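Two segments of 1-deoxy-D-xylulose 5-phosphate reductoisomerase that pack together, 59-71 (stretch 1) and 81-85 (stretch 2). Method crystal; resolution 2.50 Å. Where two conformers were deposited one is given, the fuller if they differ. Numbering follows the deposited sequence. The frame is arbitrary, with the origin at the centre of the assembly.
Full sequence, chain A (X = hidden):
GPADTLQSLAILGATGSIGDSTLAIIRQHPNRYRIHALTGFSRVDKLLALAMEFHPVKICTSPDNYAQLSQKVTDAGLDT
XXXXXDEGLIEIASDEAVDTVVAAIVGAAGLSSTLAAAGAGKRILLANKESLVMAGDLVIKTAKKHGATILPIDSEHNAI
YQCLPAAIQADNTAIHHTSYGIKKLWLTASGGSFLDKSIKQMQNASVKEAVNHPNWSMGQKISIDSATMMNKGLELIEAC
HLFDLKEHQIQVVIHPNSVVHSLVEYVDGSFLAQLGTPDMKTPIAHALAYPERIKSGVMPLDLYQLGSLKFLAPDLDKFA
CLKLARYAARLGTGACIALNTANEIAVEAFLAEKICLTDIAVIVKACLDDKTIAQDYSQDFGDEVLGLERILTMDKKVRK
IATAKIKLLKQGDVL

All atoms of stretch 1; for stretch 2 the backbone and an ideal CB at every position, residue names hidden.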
# COMPACT_ATOMS: atom_id res chain seq x y z
N ILE A 59 -26.10 28.62 5.38
CA ILE A 59 -26.60 27.25 5.33
C ILE A 59 -27.72 27.22 4.30
O ILE A 59 -28.23 28.27 3.91
CB ILE A 59 -27.13 26.75 6.68
CG1 ILE A 59 -28.37 27.56 7.08
CG2 ILE A 59 -26.02 26.82 7.71
CD1 ILE A 59 -28.81 27.35 8.52
N CYS A 60 -28.06 26.02 3.84
CA CYS A 60 -29.02 25.84 2.78
C CYS A 60 -29.85 24.66 3.14
O CYS A 60 -29.29 23.67 3.61
CB CYS A 60 -28.29 25.55 1.46
SG CYS A 60 -29.36 25.23 0.03
N THR A 61 -31.15 24.72 2.88
CA THR A 61 -32.04 23.58 3.11
C THR A 61 -32.98 23.42 1.94
O THR A 61 -32.85 24.13 0.92
CB THR A 61 -32.83 23.72 4.43
OG1 THR A 61 -33.65 22.58 4.65
CG2 THR A 61 -33.70 24.95 4.42
N SER A 62 -33.92 22.48 2.06
CA SER A 62 -34.96 22.31 1.04
C SER A 62 -35.89 23.51 0.99
O SER A 62 -36.02 24.22 1.98
CB SER A 62 -35.78 21.04 1.28
OG SER A 62 -36.77 21.18 2.27
N PRO A 63 -36.57 23.73 -0.16
CA PRO A 63 -37.48 24.88 -0.26
C PRO A 63 -38.65 24.77 0.71
O PRO A 63 -39.06 25.77 1.27
CB PRO A 63 -37.96 24.85 -1.71
CG PRO A 63 -36.95 24.02 -2.44
CD PRO A 63 -36.48 23.00 -1.44
N ASP A 64 -39.16 23.56 0.90
CA ASP A 64 -40.20 23.29 1.85
C ASP A 64 -39.84 23.70 3.29
O ASP A 64 -40.74 23.99 4.07
CB ASP A 64 -40.63 21.80 1.78
CG ASP A 64 -41.70 21.55 0.70
OD1 ASP A 64 -41.33 21.17 -0.42
OD2 ASP A 64 -42.91 21.75 0.96
N ASN A 65 -38.56 23.75 3.64
CA ASN A 65 -38.16 24.15 4.98
C ASN A 65 -37.53 25.52 5.13
O ASN A 65 -37.14 25.88 6.23
CB ASN A 65 -37.17 23.15 5.56
CG ASN A 65 -37.71 21.74 5.59
OD1 ASN A 65 -36.98 20.78 5.27
ND2 ASN A 65 -38.95 21.60 5.96
N TYR A 66 -37.43 26.29 4.06
CA TYR A 66 -36.64 27.50 4.12
C TYR A 66 -37.23 28.47 5.15
O TYR A 66 -36.51 29.01 6.02
CB TYR A 66 -36.51 28.10 2.70
CG TYR A 66 -35.95 29.49 2.68
CD1 TYR A 66 -36.79 30.59 2.62
CD2 TYR A 66 -34.59 29.71 2.80
CE1 TYR A 66 -36.29 31.87 2.63
CE2 TYR A 66 -34.07 31.00 2.79
CZ TYR A 66 -34.94 32.07 2.73
OH TYR A 66 -34.49 33.36 2.73
N ALA A 67 -38.54 28.65 5.07
CA ALA A 67 -39.25 29.57 5.97
C ALA A 67 -39.09 29.13 7.41
O ALA A 67 -38.67 29.90 8.25
CB ALA A 67 -40.72 29.69 5.60
N GLN A 68 -39.40 27.87 7.68
CA GLN A 68 -39.31 27.33 9.03
C GLN A 68 -37.90 27.51 9.60
O GLN A 68 -37.71 27.87 10.75
CB GLN A 68 -39.72 25.87 9.04
CG GLN A 68 -39.43 25.10 10.33
CD GLN A 68 -39.41 23.59 10.08
OE1 GLN A 68 -38.89 22.82 10.88
NE2 GLN A 68 -39.94 23.17 8.93
N LEU A 69 -36.90 27.27 8.78
CA LEU A 69 -35.55 27.28 9.28
C LEU A 69 -35.10 28.70 9.50
O LEU A 69 -34.36 28.95 10.43
CB LEU A 69 -34.62 26.55 8.29
CG LEU A 69 -33.26 25.92 8.66
CD1 LEU A 69 -32.12 26.60 7.93
CD2 LEU A 69 -32.95 25.85 10.15
N SER A 70 -35.56 29.63 8.64
CA SER A 70 -35.23 31.05 8.79
C SER A 70 -35.77 31.62 10.09
O SER A 70 -35.07 32.40 10.75
CB SER A 70 -35.75 31.89 7.62
OG SER A 70 -35.19 31.45 6.38
N GLN A 71 -36.98 31.23 10.47
CA GLN A 71 -37.54 31.67 11.74
C GLN A 71 -36.65 31.21 12.89
O GLN A 71 -36.31 32.00 13.77
CB GLN A 71 -38.94 31.11 11.95
CG GLN A 71 -39.63 31.77 13.12
CD GLN A 71 -39.60 33.29 12.98
OE1 GLN A 71 -40.20 33.85 12.05
NE2 GLN A 71 -38.89 33.95 13.88
N UNK A 81 -26.65 33.39 7.17
CA UNK A 81 -27.47 33.49 5.95
C UNK A 81 -28.11 32.15 5.59
O UNK A 81 -27.43 31.12 5.54
CB UNK A 81 -26.62 33.99 4.78
N UNK A 82 -29.41 32.15 5.30
CA UNK A 82 -30.10 30.92 4.96
C UNK A 82 -30.37 30.96 3.48
O UNK A 82 -30.65 32.04 2.94
CB UNK A 82 -31.39 30.74 5.76
N UNK A 83 -30.27 29.79 2.84
CA UNK A 83 -30.43 29.62 1.41
C UNK A 83 -31.35 28.43 1.18
O UNK A 83 -31.58 27.65 2.10
CB UNK A 83 -29.08 29.43 0.72
N UNK A 84 -31.88 28.26 -0.01
CA UNK A 84 -32.65 27.05 -0.29
C UNK A 84 -32.45 26.49 -1.67
O UNK A 84 -31.97 27.18 -2.53
CB UNK A 84 -34.14 27.33 -0.09
N UNK A 85 -32.86 25.25 -1.86
CA UNK A 85 -32.75 24.56 -3.17
C UNK A 85 -31.41 24.54 -3.88
O UNK A 85 -30.37 24.89 -3.34
CB UNK A 85 -33.75 25.20 -4.13

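Stretch 2 runs alongside strand 59-61 in parallel register, the two strand axes approaching to 4.4 Å with 32° between their directions, while helix 66-71 returns nearly antiparallel to the second strand at 8.9 Å. The backbone fixes which side each position of stretch 2 faces.

Position 81 engages through its main chain: its O accepts a hydrogen bond from Ile59 N at 2.8 Å. CA-to-CB points sideways, and the ideal CB comes no nearer to stretch 1 than 5.4 Å, from Ile59 N. Stretch 1 therefore asks little of the side chain, and polar or apolar residues would serve; a beta-branched one suits extended backbone. The residue is Ile81, whose side chain leads away at its end.

At position 82 the CA pairs with that of Ile59 at 5.1 Å, and CB projects to the sheet face carrying Ile59 and Thr61, the face covered by the helix. The ideal CB lies 4.0 Å from Tyr66 CE2 and 3.9 Å from Ser70 OG. With Leu69 and Ile59 also nearby, the surroundings are mostly apolar, so valine, isoleucine or leucine are reasonable, and phi/psi of -107/143 accommodates beta branching. The residue is Ile82, with 103 Å² covered by stretch 1. At closest approach its CG2 sits 3.5 Å from Tyr66 CD2, 3.9 Å from Leu69 CD1 and 3.8 Å from Ser70 OG, and its CG1 lies 4.3 Å from Ile59 CG1. The serine hydroxyl is already engaged within the helix, donating from Ser70 OG to Tyr66 O at 2.8 Å.

Position 83 turns to the other face, with Cys60. Its N gives a weak hydrogen bond to Ile59 O (2.8 Å, 127°), and its O accepts a better-aligned one from Thr61 N (3.1 Å, 156°). The ideal CB is 4.0 Å from Cys60 CB, favouring an apolar residue without dictating its shape. The residue is Leu83, in the m,t rotamer, its CB packing against Cys60 CB at 4.0 Å.

Position 84 returns to the helix-covered face. The ideal CB is 3.7 Å from Tyr66 CB, 3.6 Å from Thr61 O and 4.1 Å from Pro63 CA, so a small residue such as alanine, serine or threonine is a natural candidate. The residue is Ser84; its CB packs against Tyr66 CB at 3.7 Å, while with chi1 at 70° (p) its OG lies 4.9 Å from Thr61 O, without a hydrogen bond.

At position 85 the N donates to Thr61 O at 3.0 Å, extending the ladder. Phi is 52°, which by itself favours glycine, and an ideal CB would lie 3.8 Å from Pro63 CG. The residue is Gly85, whose O lies 3.5 Å from Cys60 SG.

Stretch 2 (81-85) IILSG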
# COMPACT_ATOMS: atom_id res chain seq x y z
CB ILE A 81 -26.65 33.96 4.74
CG1 ILE A 81 -26.07 35.36 4.96
CG2 ILE A 81 -27.51 33.90 3.48
CD1 ILE A 81 -24.75 35.62 4.27
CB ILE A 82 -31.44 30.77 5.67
CG1 ILE A 82 -31.22 30.79 7.18
CG2 ILE A 82 -32.10 29.46 5.30
CD1 ILE A 82 -31.12 32.19 7.76
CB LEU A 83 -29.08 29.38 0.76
CG LEU A 83 -28.01 30.44 0.93
CD1 LEU A 83 -26.76 30.07 0.15
CD2 LEU A 83 -28.49 31.80 0.45
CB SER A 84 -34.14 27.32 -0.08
OG SER A 84 -34.64 28.17 -1.08
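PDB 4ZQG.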